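Local coordinates for putative bacterial transcription regulation protein (Staphylococcus aureus, PDB 3LUR) that is a putative transcription regulation protein of the integron-associated effector-binding family, and probably binds small-molecule effectors, at residues A[123-126]-A[127-130]. Numbering follows the deposited sequence. Where two conformers were deposited one is given.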
# COMPACT_ATOMS: atom_id res chain seq x y z
N GLN A 123 -7.46 -19.06 -2.54
CA GLN A 123 -7.42 -20.51 -2.39
C GLN A 123 -7.35 -20.94 -0.96
O GLN A 123 -7.99 -21.92 -0.57
CB GLN A 123 -6.15 -21.08 -3.03
CG GLN A 123 -6.15 -21.21 -4.48
CD GLN A 123 -4.75 -21.65 -5.00
OE1 GLN A 123 -3.81 -20.85 -5.02
NE2 GLN A 123 -4.62 -22.92 -5.38
N TYR A 124 -6.52 -20.25 -0.21
CA TYR A 124 -6.09 -20.75 1.08
C TYR A 124 -6.32 -19.89 2.32
O TYR A 124 -6.04 -20.35 3.41
CB TYR A 124 -4.60 -21.05 1.01
CG TYR A 124 -4.22 -22.00 -0.09
CD1 TYR A 124 -4.67 -23.32 -0.09
CD2 TYR A 124 -3.36 -21.60 -1.09
CE1 TYR A 124 -4.32 -24.19 -1.08
CE2 TYR A 124 -2.96 -22.50 -2.09
CZ TYR A 124 -3.45 -23.77 -2.07
OH TYR A 124 -3.08 -24.66 -3.06
N GLN A 125 -6.86 -18.67 2.17
CA GLN A 125 -7.16 -17.83 3.32
C GLN A 125 -8.54 -17.20 3.20
O GLN A 125 -8.76 -16.09 3.68
CB GLN A 125 -6.10 -16.73 3.47
CG GLN A 125 -4.67 -17.25 3.55
CD GLN A 125 -4.35 -17.99 4.84
OE1 GLN A 125 -5.11 -17.93 5.80
NE2 GLN A 125 -3.19 -18.67 4.88
N ALA A 126 -9.47 -17.93 2.61
CA ALA A 126 -10.79 -17.37 2.31
C ALA A 126 -11.52 -16.88 3.55
O ALA A 126 -12.23 -15.90 3.48
CB ALA A 126 -11.66 -18.39 1.58
N ASN A 127 -11.36 -17.59 4.66
CA ASN A 127 -12.07 -17.25 5.90
C ASN A 127 -11.20 -16.57 6.96
O ASN A 127 -11.63 -16.38 8.09
CB ASN A 127 -12.67 -18.50 6.45
CG ASN A 127 -13.58 -19.18 5.45
OD1 ASN A 127 -14.54 -18.59 4.97
ND2 ASN A 127 -13.25 -20.41 5.11
N THR A 128 -9.99 -16.21 6.58
CA THR A 128 -9.05 -15.58 7.51
C THR A 128 -8.69 -14.16 7.12
O THR A 128 -8.35 -13.35 7.97
CB THR A 128 -7.77 -16.41 7.66
OG1 THR A 128 -7.32 -16.83 6.38
CG2 THR A 128 -8.03 -17.61 8.51
N VAL A 129 -8.80 -13.83 5.83
CA VAL A 129 -8.52 -12.50 5.37
C VAL A 129 -9.62 -11.55 5.81
O VAL A 129 -10.78 -11.96 6.02
CB VAL A 129 -8.36 -12.46 3.81
CG1 VAL A 129 -9.68 -12.79 3.11
CG2 VAL A 129 -7.84 -11.13 3.35
N LYS A 130 -9.22 -10.30 6.02
CA LYS A 130 -10.13 -9.26 6.39
C LYS A 130 -10.36 -8.35 5.20
O LYS A 130 -9.45 -8.19 4.33
CB LYS A 130 -9.54 -8.47 7.56
CG LYS A 130 -10.33 -7.25 7.96
CD LYS A 130 -10.08 -6.93 9.39
CE LYS A 130 -8.62 -6.95 9.73
NZ LYS A 130 -8.35 -6.68 11.19
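Gln125 curls its side chain round the hydroxyl of Thr128, three residues further along the chain. Its CB lies 3.2 Å from Thr128 OG1, and the amide end reaches the same oxygen. The side chain bends at chi2 (-70°), which turns the amide back towards the threonine. In the conformer described, Thr128 OG1 donates to Gln125 OE1, in the plane of the side-chain carbonyl and on a lone pair. The 2.5 Å between Thr128 OG1 and Gln125 OE1 is short and Thr128 was modelled in two conformers, so the exact length is doubtful. At the other end of the amide, Gln125 NE2 bonds to Tyr120 OH on the preceding helix.

The backbone here makes a type I beta turn, with Ala126 and Asn127 at its corners. It begins as the chain leaves helix 108-124 and heads for strand 134-138 of the closed antiparallel barrel. Gln125 O takes two N-H groups: Thr128 N at 3.2 Å closes the turn, and Val129 N at 3.1 Å adds a bond one residue later. The first comes from well above the carbonyl plane; the second is only 17° from it. Val129 CG1 sits 3.5 Å from Gln125 O, beside the oxygen that accepts both hydrogen bonds. Backbone hydrogen bonds pair Thr128 with Lys157 and Lys130 with Pro155, tying this surface loop to the C-terminal part of the chain.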